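PDB 1FCQ: hyaluronoglucosaminidase from Apis mellifera, which hydrolyses hyaluronan as a family 56 glycosidase of bee venom, where it is also a major allergen. Local coordinates for residues Phe11-Cys22 / Asp296-Ile307; Gln89-Asn97 / Thr168-Arg176. All coordinates share one frame; numbering follows the deposited sequence.

Contact 1. Residues Phe11-Cys22 / Asp296-Ile307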
# COMPACT_ATOMS: atom_id res chain seq x y z
N PHE A 11 -6.09 7.04 -18.33
CA PHE A 11 -5.23 7.39 -17.19
C PHE A 11 -6.15 7.95 -16.11
O PHE A 11 -6.81 8.97 -16.31
CB PHE A 11 -4.16 8.37 -17.65
CG PHE A 11 -3.06 8.61 -16.65
CD1 PHE A 11 -2.01 7.71 -16.56
CD2 PHE A 11 -3.09 9.71 -15.82
CE1 PHE A 11 -0.99 7.91 -15.64
CE2 PHE A 11 -2.07 9.91 -14.89
CZ PHE A 11 -1.03 9.01 -14.81
N ASN A 12 -6.25 7.26 -14.98
CA ASN A 12 -7.15 7.64 -13.91
C ASN A 12 -6.43 8.05 -12.63
O ASN A 12 -5.65 7.28 -12.07
CB ASN A 12 -8.09 6.47 -13.59
CG ASN A 12 -8.97 6.09 -14.76
OD1 ASN A 12 -9.09 4.91 -15.11
ND2 ASN A 12 -9.59 7.09 -15.35
N VAL A 13 -6.68 9.28 -12.18
CA VAL A 13 -6.08 9.76 -10.93
C VAL A 13 -7.17 9.73 -9.86
O VAL A 13 -8.26 10.26 -10.05
CB VAL A 13 -5.47 11.16 -11.03
CG1 VAL A 13 -4.79 11.57 -9.73
CG2 VAL A 13 -4.45 11.19 -12.18
N TYR A 14 -6.88 9.06 -8.75
CA TYR A 14 -7.87 8.91 -7.68
C TYR A 14 -7.61 9.72 -6.42
O TYR A 14 -6.49 9.80 -5.94
CB TYR A 14 -7.91 7.43 -7.24
CG TYR A 14 -8.46 6.52 -8.31
CD1 TYR A 14 -7.63 5.93 -9.25
CD2 TYR A 14 -9.83 6.26 -8.36
CE1 TYR A 14 -8.17 5.10 -10.23
CE2 TYR A 14 -10.36 5.43 -9.32
CZ TYR A 14 -9.52 4.85 -10.24
OH TYR A 14 -10.04 4.03 -11.22
N TRP A 15 -8.71 10.29 -5.89
CA TRP A 15 -8.56 11.05 -4.64
C TRP A 15 -8.70 10.11 -3.45
O TRP A 15 -9.78 9.57 -3.23
CB TRP A 15 -9.67 12.10 -4.56
CG TRP A 15 -9.52 13.16 -3.50
CD1 TRP A 15 -10.33 13.36 -2.43
CD2 TRP A 15 -8.51 14.18 -3.44
NE1 TRP A 15 -9.89 14.44 -1.69
CE2 TRP A 15 -8.77 14.95 -2.30
CE3 TRP A 15 -7.42 14.51 -4.24
CZ2 TRP A 15 -7.99 16.05 -1.94
CZ3 TRP A 15 -6.63 15.59 -3.89
CH2 TRP A 15 -6.93 16.34 -2.75
N ASN A 16 -7.62 9.94 -2.68
CA ASN A 16 -7.69 9.08 -1.49
C ASN A 16 -7.18 9.85 -0.26
O ASN A 16 -6.52 9.36 0.65
CB ASN A 16 -6.93 7.77 -1.70
CG ASN A 16 -7.18 6.70 -0.66
OD1 ASN A 16 -6.26 5.93 -0.31
ND2 ASN A 16 -8.41 6.58 -0.14
N VAL A 17 -7.48 11.15 -0.29
CA VAL A 17 -7.11 12.05 0.83
C VAL A 17 -8.38 12.16 1.66
O VAL A 17 -9.46 12.35 1.08
CB VAL A 17 -6.69 13.42 0.28
CG1 VAL A 17 -6.40 14.39 1.42
CG2 VAL A 17 -5.46 13.36 -0.61
N PRO A 18 -8.32 12.12 2.98
CA PRO A 18 -9.50 12.10 3.82
C PRO A 18 -10.09 13.48 4.10
O PRO A 18 -10.33 13.83 5.25
CB PRO A 18 -9.03 11.42 5.10
CG PRO A 18 -7.59 11.80 5.18
CD PRO A 18 -7.09 11.84 3.76
N THR A 19 -10.41 14.17 3.02
CA THR A 19 -11.00 15.49 3.10
C THR A 19 -12.41 15.44 3.66
O THR A 19 -12.94 16.48 4.06
CB THR A 19 -10.93 16.22 1.75
OG1 THR A 19 -11.31 15.34 0.69
CG2 THR A 19 -9.50 16.69 1.51
N PHE A 20 -13.03 14.27 3.86
CA PHE A 20 -14.33 14.21 4.52
C PHE A 20 -14.25 14.88 5.90
O PHE A 20 -15.25 15.45 6.36
CB PHE A 20 -14.82 12.76 4.65
CG PHE A 20 -14.07 11.97 5.68
CD1 PHE A 20 -14.52 11.89 6.99
CD2 PHE A 20 -12.90 11.29 5.35
CE1 PHE A 20 -13.83 11.18 7.94
CE2 PHE A 20 -12.21 10.57 6.30
CZ PHE A 20 -12.68 10.51 7.60
N MET A 21 -13.10 14.86 6.55
CA MET A 21 -12.87 15.45 7.85
C MET A 21 -13.00 16.97 7.81
O MET A 21 -13.13 17.59 8.88
CB MET A 21 -11.45 15.11 8.36
CG MET A 21 -11.14 13.62 8.22
SD MET A 21 -9.39 13.26 8.56
CE MET A 21 -9.38 13.76 10.29
N CYS A 22 -12.97 17.58 6.65
CA CYS A 22 -13.09 19.03 6.51
C CYS A 22 -14.50 19.48 6.19
O CYS A 22 -14.80 20.69 6.16
CB CYS A 22 -12.18 19.48 5.35
SG CYS A 22 -10.45 19.02 5.57
N ASP A 296 -1.34 3.23 -15.21
CA ASP A 296 -2.73 3.50 -15.56
C ASP A 296 -3.34 4.68 -14.83
O ASP A 296 -4.52 4.94 -15.01
CB ASP A 296 -3.58 2.22 -15.31
CG ASP A 296 -2.98 1.08 -16.12
OD1 ASP A 296 -3.08 1.15 -17.37
OD2 ASP A 296 -2.39 0.14 -15.55
N GLY A 297 -2.55 5.39 -14.04
CA GLY A 297 -3.00 6.53 -13.26
C GLY A 297 -2.20 6.47 -11.94
O GLY A 297 -1.12 5.88 -11.89
N PHE A 298 -2.73 7.10 -10.90
CA PHE A 298 -2.08 7.07 -9.60
C PHE A 298 -3.14 7.46 -8.57
O PHE A 298 -4.19 7.96 -8.95
CB PHE A 298 -0.83 7.92 -9.44
CG PHE A 298 -0.96 9.36 -9.82
CD1 PHE A 298 -1.26 10.32 -8.87
CD2 PHE A 298 -0.76 9.76 -11.14
CE1 PHE A 298 -1.37 11.65 -9.22
CE2 PHE A 298 -0.90 11.09 -11.49
CZ PHE A 298 -1.21 12.04 -10.53
N ILE A 299 -2.82 7.19 -7.32
CA ILE A 299 -3.73 7.44 -6.21
C ILE A 299 -3.09 8.42 -5.25
O ILE A 299 -1.98 8.18 -4.76
CB ILE A 299 -4.03 6.10 -5.48
CG1 ILE A 299 -4.78 5.17 -6.44
CG2 ILE A 299 -4.85 6.34 -4.22
CD1 ILE A 299 -4.64 3.70 -6.07
N ILE A 300 -3.76 9.55 -5.02
CA ILE A 300 -3.22 10.56 -4.11
C ILE A 300 -3.71 10.25 -2.71
O ILE A 300 -4.92 10.26 -2.46
CB ILE A 300 -3.68 11.97 -4.51
CG1 ILE A 300 -3.27 12.23 -5.96
CG2 ILE A 300 -3.12 13.01 -3.55
CD1 ILE A 300 -3.92 13.49 -6.52
N TRP A 301 -2.81 10.00 -1.79
CA TRP A 301 -3.18 9.65 -0.43
C TRP A 301 -2.90 10.81 0.53
O TRP A 301 -2.05 11.64 0.24
CB TRP A 301 -2.38 8.40 -0.02
CG TRP A 301 -2.70 7.90 1.35
CD1 TRP A 301 -3.81 7.18 1.73
CD2 TRP A 301 -1.94 8.11 2.54
NE1 TRP A 301 -3.76 6.93 3.08
CE2 TRP A 301 -2.62 7.48 3.60
CE3 TRP A 301 -0.72 8.75 2.81
CZ2 TRP A 301 -2.14 7.49 4.90
CZ3 TRP A 301 -0.24 8.75 4.12
CH2 TRP A 301 -0.97 8.14 5.16
N GLY A 302 -3.63 10.79 1.64
CA GLY A 302 -3.33 11.72 2.73
C GLY A 302 -3.57 11.04 4.07
O GLY A 302 -4.37 10.11 4.16
N SER A 303 -2.92 11.54 5.11
CA SER A 303 -3.08 11.06 6.46
C SER A 303 -4.15 11.90 7.17
O SER A 303 -4.16 13.12 7.03
CB SER A 303 -1.76 11.20 7.21
OG SER A 303 -1.87 10.90 8.58
N SER A 304 -4.96 11.26 8.00
CA SER A 304 -6.00 11.94 8.77
C SER A 304 -5.45 13.04 9.66
O SER A 304 -6.04 14.12 9.81
CB SER A 304 -6.71 10.88 9.60
OG SER A 304 -7.54 11.47 10.59
N ASP A 305 -4.29 12.81 10.26
CA ASP A 305 -3.63 13.75 11.16
C ASP A 305 -3.26 15.08 10.52
O ASP A 305 -3.03 16.05 11.26
CB ASP A 305 -2.34 13.12 11.70
CG ASP A 305 -2.55 11.79 12.39
OD1 ASP A 305 -3.65 11.57 12.96
OD2 ASP A 305 -1.62 10.96 12.37
N ASP A 306 -3.16 15.17 9.20
CA ASP A 306 -2.76 16.39 8.53
C ASP A 306 -3.91 17.30 8.14
O ASP A 306 -3.63 18.39 7.62
CB ASP A 306 -1.90 16.04 7.30
CG ASP A 306 -0.60 15.37 7.70
OD1 ASP A 306 -0.33 15.34 8.92
OD2 ASP A 306 0.17 14.86 6.85
N ILE A 307 -5.15 16.90 8.35
CA ILE A 307 -6.31 17.70 7.98
C ILE A 307 -7.49 17.45 8.93
O ILE A 307 -8.61 17.17 8.51
CB ILE A 307 -6.80 17.41 6.55
CG1 ILE A 307 -6.72 15.91 6.26
CG2 ILE A 307 -6.02 18.20 5.51
CD1 ILE A 307 -7.35 15.57 4.92
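Phe11 lays one face of its ring over Gly297, whose CA stands 3.5 Å from the ring centroid in a CH-pi contact. The ring then meets Phe298 rim to rim, with the two planes 63° apart. Gly297, at a positive phi, also sets CA 3.0 Å from Asn12 O in a CA-H...O contact.

From here strands 12-16 and 297-301 run parallel, their axes 10° apart. Tyr14 bonds on either side of Ile299: Tyr14 N gives a bond to Phe298 O, and Tyr14 O takes one from Ile300 N at 2.9 Å. Asn12 N to Asp296 O, Phe298 N to Asn12 O and Asn16 N to Ile300 O continue the pattern, which fades in a weak bond from Gly302 N to Asn16 O.

Ile300 can be followed outward. Its CB faces Tyr14 O. CG2 meets Val17 CG2 at 3.8 Å. CG1 lies beside the backbone N (chi1 -57°), anti to the carbonyl carbon. It comes 4.0 Å from Tyr14 O and 4.1 Å from Val13 CG1. CD1 then reaches Val13 CG1 at 3.8 Å. Val13 CG1 in turn lies over a face of the Phe298 ring. Helix 310-328 packs on this side through Val328.

On the other face Asn16 OD1 sits at the edge of the Trp301 ring, 3.4 Å from CD1, and is hydrogen-bonded to Tyr265. Further on, Ile307 CD1 touches Pro18 CG and Val17 CG1, near the Cys22-Cys313 disulfide. Here the first and last strands of the TIM barrel meet side by side, as closure of a (beta/alpha) barrel requires.

Contact 2. Residues Gln89-Asn97 / Thr168-Arg176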
# COMPACT_ATOMS: atom_id res chain seq x y z
N GLN A 89 -13.09 -13.91 9.70
CA GLN A 89 -14.39 -13.48 10.21
C GLN A 89 -14.38 -11.98 10.51
O GLN A 89 -15.31 -11.24 10.16
CB GLN A 89 -14.79 -14.29 11.43
CG GLN A 89 -15.08 -15.75 11.12
CD GLN A 89 -16.12 -16.32 12.07
OE1 GLN A 89 -17.29 -15.95 11.99
NE2 GLN A 89 -15.68 -17.21 12.96
N VAL A 90 -13.30 -11.51 11.14
CA VAL A 90 -13.20 -10.09 11.45
C VAL A 90 -13.08 -9.30 10.15
O VAL A 90 -13.72 -8.28 9.97
CB VAL A 90 -12.04 -9.77 12.39
CG1 VAL A 90 -11.95 -8.27 12.66
CG2 VAL A 90 -12.21 -10.52 13.72
N PHE A 91 -12.25 -9.80 9.22
CA PHE A 91 -12.07 -9.13 7.94
C PHE A 91 -13.40 -8.98 7.21
O PHE A 91 -13.67 -7.90 6.68
CB PHE A 91 -11.11 -9.91 7.03
CG PHE A 91 -10.94 -9.25 5.68
CD1 PHE A 91 -10.17 -8.10 5.56
CD2 PHE A 91 -11.56 -9.77 4.56
CE1 PHE A 91 -10.01 -7.49 4.33
CE2 PHE A 91 -11.38 -9.18 3.33
CZ PHE A 91 -10.61 -8.03 3.21
N ARG A 92 -14.18 -10.05 7.17
CA ARG A 92 -15.47 -9.95 6.51
C ARG A 92 -16.31 -8.82 7.10
O ARG A 92 -16.87 -8.00 6.38
CB ARG A 92 -16.26 -11.26 6.60
CG ARG A 92 -17.60 -11.08 5.88
CD ARG A 92 -18.77 -11.63 6.67
NE ARG A 92 -18.39 -11.74 8.08
CZ ARG A 92 -19.01 -12.54 8.92
NH1 ARG A 92 -20.04 -13.28 8.55
NH2 ARG A 92 -18.54 -12.55 10.15
N ASP A 93 -16.40 -8.78 8.43
CA ASP A 93 -17.19 -7.71 9.07
C ASP A 93 -16.64 -6.33 8.78
O ASP A 93 -17.40 -5.40 8.52
CB ASP A 93 -17.26 -7.93 10.58
CG ASP A 93 -18.19 -9.08 10.93
OD1 ASP A 93 -18.81 -9.69 10.04
OD2 ASP A 93 -18.27 -9.36 12.14
N HIS A 94 -15.31 -6.18 8.79
CA HIS A 94 -14.71 -4.88 8.49
C HIS A 94 -15.03 -4.47 7.05
O HIS A 94 -15.42 -3.33 6.78
CB HIS A 94 -13.20 -4.88 8.68
CG HIS A 94 -12.66 -4.73 10.06
ND1 HIS A 94 -13.38 -4.12 11.06
CD2 HIS A 94 -11.48 -5.08 10.63
CE1 HIS A 94 -12.68 -4.12 12.17
NE2 HIS A 94 -11.52 -4.70 11.94
N LEU A 95 -14.89 -5.39 6.10
CA LEU A 95 -15.18 -5.09 4.69
C LEU A 95 -16.63 -4.69 4.51
O LEU A 95 -16.92 -3.67 3.89
CB LEU A 95 -14.78 -6.30 3.84
CG LEU A 95 -14.96 -6.13 2.33
CD1 LEU A 95 -13.95 -7.00 1.58
CD2 LEU A 95 -16.38 -6.51 1.96
N ILE A 96 -17.56 -5.44 5.10
CA ILE A 96 -18.98 -5.15 4.96
C ILE A 96 -19.33 -3.83 5.60
O ILE A 96 -20.08 -3.01 5.08
CB ILE A 96 -19.85 -6.31 5.51
CG1 ILE A 96 -19.63 -7.55 4.64
CG2 ILE A 96 -21.32 -5.90 5.52
CD1 ILE A 96 -20.18 -8.83 5.26
N ASN A 97 -18.75 -3.57 6.79
CA ASN A 97 -19.00 -2.31 7.45
C ASN A 97 -18.55 -1.09 6.66
O ASN A 97 -19.23 -0.07 6.67
CB ASN A 97 -18.28 -2.26 8.82
CG ASN A 97 -19.38 -2.52 9.84
OD1 ASN A 97 -20.04 -3.56 9.79
ND2 ASN A 97 -19.59 -1.54 10.69
N THR A 168 -7.25 -13.59 2.33
CA THR A 168 -7.91 -12.30 2.56
C THR A 168 -8.27 -11.65 1.23
O THR A 168 -9.36 -11.10 1.07
CB THR A 168 -7.01 -11.36 3.37
OG1 THR A 168 -6.62 -12.06 4.57
CG2 THR A 168 -7.74 -10.09 3.74
N LEU A 169 -7.31 -11.70 0.30
CA LEU A 169 -7.57 -11.09 -1.02
C LEU A 169 -8.68 -11.86 -1.72
O LEU A 169 -9.56 -11.22 -2.33
CB LEU A 169 -6.27 -11.12 -1.82
CG LEU A 169 -6.38 -10.64 -3.27
CD1 LEU A 169 -6.79 -9.18 -3.35
CD2 LEU A 169 -5.03 -10.84 -3.97
N LYS A 170 -8.69 -13.19 -1.62
CA LYS A 170 -9.75 -13.99 -2.24
C LYS A 170 -11.11 -13.66 -1.65
O LYS A 170 -12.09 -13.50 -2.39
CB LYS A 170 -9.51 -15.49 -2.03
CG LYS A 170 -8.65 -16.18 -3.06
CD LYS A 170 -8.50 -17.65 -2.69
CE LYS A 170 -9.83 -18.38 -2.53
NZ LYS A 170 -9.73 -19.52 -1.58
N ALA A 171 -11.17 -13.48 -0.33
CA ALA A 171 -12.40 -13.11 0.34
C ALA A 171 -12.91 -11.76 -0.15
O ALA A 171 -14.08 -11.60 -0.46
CB ALA A 171 -12.23 -13.12 1.85
N ALA A 172 -12.02 -10.76 -0.26
CA ALA A 172 -12.42 -9.45 -0.72
C ALA A 172 -12.99 -9.52 -2.13
O ALA A 172 -14.01 -8.91 -2.42
CB ALA A 172 -11.24 -8.48 -0.68
N LYS A 173 -12.28 -10.26 -2.99
CA LYS A 173 -12.72 -10.37 -4.38
C LYS A 173 -14.04 -11.11 -4.49
O LYS A 173 -14.88 -10.79 -5.35
CB LYS A 173 -11.63 -11.05 -5.22
CG LYS A 173 -10.43 -10.14 -5.48
CD LYS A 173 -9.36 -10.86 -6.29
CE LYS A 173 -9.83 -11.21 -7.70
NZ LYS A 173 -8.82 -12.09 -8.36
N ARG A 174 -14.23 -12.13 -3.66
CA ARG A 174 -15.49 -12.89 -3.71
C ARG A 174 -16.66 -12.06 -3.21
O ARG A 174 -17.74 -12.04 -3.80
CB ARG A 174 -15.38 -14.18 -2.91
CG ARG A 174 -14.72 -15.32 -3.67
CD ARG A 174 -14.62 -16.57 -2.79
NE ARG A 174 -13.89 -17.65 -3.43
CZ ARG A 174 -13.74 -18.87 -2.91
NH1 ARG A 174 -14.26 -19.17 -1.72
NH2 ARG A 174 -13.06 -19.80 -3.57
N MET A 175 -16.45 -11.32 -2.11
CA MET A 175 -17.50 -10.50 -1.53
C MET A 175 -17.84 -9.26 -2.33
O MET A 175 -18.98 -8.79 -2.39
CB MET A 175 -17.08 -10.09 -0.12
CG MET A 175 -17.02 -11.28 0.83
SD MET A 175 -16.21 -10.82 2.37
CE MET A 175 -16.15 -12.42 3.17
N ARG A 176 -16.83 -8.67 -2.97
CA ARG A 176 -16.98 -7.46 -3.77
C ARG A 176 -16.33 -7.71 -5.12
O ARG A 176 -15.27 -7.20 -5.43
CB ARG A 176 -16.29 -6.32 -3.01
CG ARG A 176 -16.93 -6.01 -1.65
CD ARG A 176 -18.32 -5.43 -1.80
NE ARG A 176 -19.02 -5.21 -0.54
CZ ARG A 176 -19.72 -6.09 0.17
NH1 ARG A 176 -20.29 -5.66 1.32
NH2 ARG A 176 -19.89 -7.36 -0.14
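Thr168 presses its methyl onto the Phe91 ring. This is the CH-pi part of the contact: CG2 stands 3.4 Å from the ring centroid and only 9° off the ring normal. The Thr168 hydroxyl is engaged elsewhere, with Phe164 O in its own helix.

Apolar packing makes up much of the rest. Ala172 CB lies at the edge of the Phe91 ring, 4.0 Å from CZ, and so meets it quite differently from the threonine methyl. Leu95 puts its CG opposite the backbone N (chi1 -177°), and its two methyls divide the work. CD1 packs on Ala172, with 3.8 Å to CB, while CD2 reaches Met175 CB and Arg176 CG. Met175 extends its chain across Arg92 at about a right angle, and its CE comes 3.4 Å from Arg92 CG. Trp181 of strand 180-183 touches both Leu95 and Ala172 from the barrel side.

The charged groups join through their carbon atoms or faces. Leu95 CD2 sits over the centre of one face of the Arg176 guanidinium, 3.8 Å from CZ. That group is held by Arg176 NH2 to Met175 O at 2.8 Å, a bond in the guanidinium plane but above the carbonyl plane. Arg176 NH1 also bonds Ile99 O, just past helix 84-98. Arg92 NE makes a salt bridge to Asp93 OD1, 2.9 Å away, within its own helix.

No hydrogen bond or salt bridge links the two segments. The helices, crossing at -39°, therefore meet here by shape and apolar contact, and the polar partners of Thr168, Arg92 and Arg176 lie outside the opposite segment.

Overall arrangement
Contact 1 is the more buried and contact 2 is partly buried, with centres about 13 Å and 17 Å from the centre of the chain. They share no element. Contact 1 joins the first and last strands of the barrel, and contact 2 joins two helices outside the barrel. Their centres lie 22 Å apart, and their nearest atoms are about 12 Å apart. In sequence, contact 2 falls inside the long loop closed by contact 1. The chemistry follows the place: backbone hydrogen bonds set the register in 11-22 / 296-307, whereas 89-97 / 168-176 has none and rests on mostly apolar side-chain packing, with Arg92 carbons and the Arg176 guanidinium face joining in.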